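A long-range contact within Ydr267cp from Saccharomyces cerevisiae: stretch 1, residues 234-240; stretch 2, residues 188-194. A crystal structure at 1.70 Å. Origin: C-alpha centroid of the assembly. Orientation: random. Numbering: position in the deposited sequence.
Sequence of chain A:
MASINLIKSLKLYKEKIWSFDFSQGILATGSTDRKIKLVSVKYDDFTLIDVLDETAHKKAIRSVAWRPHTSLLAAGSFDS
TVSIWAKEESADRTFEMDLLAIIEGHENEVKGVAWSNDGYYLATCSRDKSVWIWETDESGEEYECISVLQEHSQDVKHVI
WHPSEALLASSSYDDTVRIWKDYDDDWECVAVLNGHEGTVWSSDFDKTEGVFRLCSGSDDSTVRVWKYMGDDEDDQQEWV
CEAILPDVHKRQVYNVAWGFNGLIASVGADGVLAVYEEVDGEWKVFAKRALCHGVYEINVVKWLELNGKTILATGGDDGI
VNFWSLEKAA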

# COMPACT_ATOMS: atom_id res chain seq x y z
N ASP A 234 0.04 6.39 29.45
CA ASP A 234 0.03 7.69 28.80
C ASP A 234 -0.82 7.71 27.52
O ASP A 234 -0.85 8.72 26.79
CB ASP A 234 1.46 8.12 28.50
N ASP A 235 -1.54 6.60 27.28
CA ASP A 235 -2.45 6.47 26.15
C ASP A 235 -1.67 6.22 24.85
O ASP A 235 -2.18 6.42 23.76
CB ASP A 235 -3.34 7.71 26.04
CG ASP A 235 -4.69 7.41 25.45
OD1 ASP A 235 -4.89 6.25 25.01
OD2 ASP A 235 -5.54 8.32 25.41
N GLN A 236 -0.44 5.79 25.00
CA GLN A 236 0.38 5.34 23.90
C GLN A 236 0.11 3.86 23.75
O GLN A 236 -0.42 3.24 24.68
CB GLN A 236 1.83 5.51 24.28
CG GLN A 236 2.29 6.98 24.32
CD GLN A 236 2.65 7.45 22.91
OE1 GLN A 236 1.95 8.27 22.36
NE2 GLN A 236 3.69 6.87 22.31
N GLN A 237 0.50 3.29 22.61
CA GLN A 237 0.25 1.86 22.36
C GLN A 237 1.52 1.07 22.50
O GLN A 237 2.55 1.46 21.94
CB GLN A 237 -0.31 1.65 20.95
CG GLN A 237 -1.71 2.28 20.74
CD GLN A 237 -2.33 1.95 19.39
OE1 GLN A 237 -1.67 1.40 18.51
NE2 GLN A 237 -3.63 2.30 19.23
N GLU A 238 1.43 -0.05 23.19
CA GLU A 238 2.54 -0.97 23.31
C GLU A 238 2.42 -2.00 22.21
O GLU A 238 1.38 -2.61 22.05
CB GLU A 238 2.53 -1.64 24.68
CG GLU A 238 2.48 -0.62 25.82
CD GLU A 238 2.87 -1.17 27.17
OE1 GLU A 238 3.19 -2.39 27.28
OE2 GLU A 238 2.83 -0.38 28.14
N TRP A 239 3.49 -2.18 21.46
CA TRP A 239 3.49 -3.09 20.33
C TRP A 239 4.82 -3.89 20.36
O TRP A 239 5.88 -3.32 20.75
CB TRP A 239 3.30 -2.20 19.07
CG TRP A 239 2.62 -2.80 18.01
CD1 TRP A 239 3.08 -3.90 17.38
CD2 TRP A 239 1.38 -2.43 17.32
NE1 TRP A 239 2.24 -4.25 16.37
CE2 TRP A 239 1.20 -3.39 16.30
CE3 TRP A 239 0.39 -1.41 17.47
CZ2 TRP A 239 0.12 -3.39 15.43
CZ3 TRP A 239 -0.69 -1.41 16.57
CH2 TRP A 239 -0.81 -2.42 15.58
N VAL A 240 4.80 -5.19 20.01
CA VAL A 240 6.06 -5.99 19.89
C VAL A 240 6.06 -6.72 18.56
O VAL A 240 5.02 -6.90 17.99
CB VAL A 240 6.24 -7.03 21.03
CG1 VAL A 240 6.36 -6.29 22.37
CG2 VAL A 240 5.12 -8.17 20.98
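Stretch 2 (188-194) ECVAVLN

How does the backbone of stretch 2 run relative to stretch 1? Both are extended where they pair, from Gln237 on in stretch 1 and through most of stretch 2, although Val190 departs from strand geometry with a psi of -6°. Stretch 2 enters already in a strand at Glu188, and stretch 1 becomes strand at Gln237 after a loop. The two strands point nearly the same way, with 21° between their N-to-C directions, a signed crossing angle of -21° and a closest approach of 6.1 Å between axes. The CA atoms come nearest at Gln236 and Val190, 4.6 Å apart, just before the strand of stretch 1 begins; farther along, the CA atoms of Trp239 and Leu193 are 6.9 Å apart. The gap is thus wider at that second pairing.

What polar interactions join the two backbones? One direct hydrogen bond does so: Gln237 N donates to Val190 O at 2.8 Å, with a nearly straight angle of 166°. Farther along, where the chains stand apart, a water lies between them, 2.9 Å from Val192 O and 2.9 Å from Trp239 O, within reach of both carbonyls. A second water serves the side chain of Gln236, accepting from Gln236 NE2 at 2.7 Å and giving a weak bond to Cys189 O at 3.4 Å. The amide of Gln236 therefore reaches stretch 2 through water; its direct approach, Gln236 NE2 to Val190 O at 3.3 Å, has too poor an angle for a hydrogen bond.

Which side chains pack around the hydrogen bond? Val190 has more of its surface covered by the opposing stretch than any other residue here. Its CG2 meets Gln237 CD at 3.6 Å, so the extended glutamine side chain lies against a valine methyl beside the backbone link. Ala191 is small but close: its CB sits 3.5 Å from Gln237 O and 4.2 Å from Gln237 CB. Gln237 thus touches two successive residues of stretch 2.

What holds the other end of the contact together? Here the packing is between Trp239 and Leu193. The CA-to-CB bond of Trp239 points toward stretch 2, while that of Leu193 points sideways and the end of its side chain comes nearer. Leu193 CD2 approaches Trp239 CG at 3.4 Å, and Leu193 CD1 stands 4.2 Å from the centroid of the five-membered ring of Trp239, only 10° off the ring normal. This is a CH-pi contact over the face of the indole. Val192 and Glu238 instead direct their CA-to-CB bonds away from the opposing stretch.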

# COMPACT_ATOMS: atom_id res chain seq x y z
N GLU A 188 -1.63 12.03 16.56
CA GLU A 188 -0.27 11.92 17.03
C GLU A 188 0.23 10.51 16.89
O GLU A 188 -0.56 9.62 16.59
CB GLU A 188 -0.15 12.38 18.48
CG GLU A 188 -1.08 11.68 19.42
CD GLU A 188 -0.95 12.25 20.81
OE1 GLU A 188 0.17 12.65 21.18
OE2 GLU A 188 -1.97 12.28 21.54
N CYS A 189 1.53 10.34 17.08
CA CYS A 189 2.16 9.02 16.95
C CYS A 189 1.99 8.29 18.27
O CYS A 189 2.35 8.84 19.33
CB CYS A 189 3.66 9.16 16.60
SG CYS A 189 4.43 7.56 16.52
N VAL A 190 1.37 7.11 18.24
CA VAL A 190 1.12 6.35 19.47
C VAL A 190 2.02 5.12 19.60
O VAL A 190 2.06 4.46 20.67
CB VAL A 190 -0.38 5.96 19.62
CG1 VAL A 190 -1.19 7.26 19.76
CG2 VAL A 190 -0.84 5.11 18.48
N ALA A 191 2.79 4.85 18.56
CA ALA A 191 3.83 3.79 18.68
C ALA A 191 4.88 3.88 17.60
O ALA A 191 4.60 4.26 16.49
CB ALA A 191 3.16 2.41 18.66
N VAL A 192 6.11 3.51 17.95
CA VAL A 192 7.19 3.41 17.00
C VAL A 192 7.60 1.92 17.07
O VAL A 192 7.93 1.41 18.16
CB VAL A 192 8.38 4.29 17.40
CG1 VAL A 192 9.47 4.18 16.34
CG2 VAL A 192 7.96 5.74 17.67
N LEU A 193 7.47 1.25 15.94
CA LEU A 193 7.81 -0.16 15.77
C LEU A 193 9.27 -0.27 15.32
O LEU A 193 9.58 -0.09 14.14
CB LEU A 193 6.89 -0.84 14.75
CG LEU A 193 5.38 -0.85 15.09
CD1 LEU A 193 4.51 -1.59 14.14
CD2 LEU A 193 5.22 -1.45 16.38
N ASN A 194 10.14 -0.55 16.30
CA ASN A 194 11.59 -0.58 16.16
C ASN A 194 11.99 -2.04 16.03
O ASN A 194 11.59 -2.87 16.86
CB ASN A 194 12.23 -0.05 17.42
CG ASN A 194 12.10 1.42 17.57
OD1 ASN A 194 12.32 2.17 16.61
ND2 ASN A 194 11.78 1.87 18.78
O HOH W 1 5.19 7.07 20.09
O HOH W 2 6.95 -0.97 19.42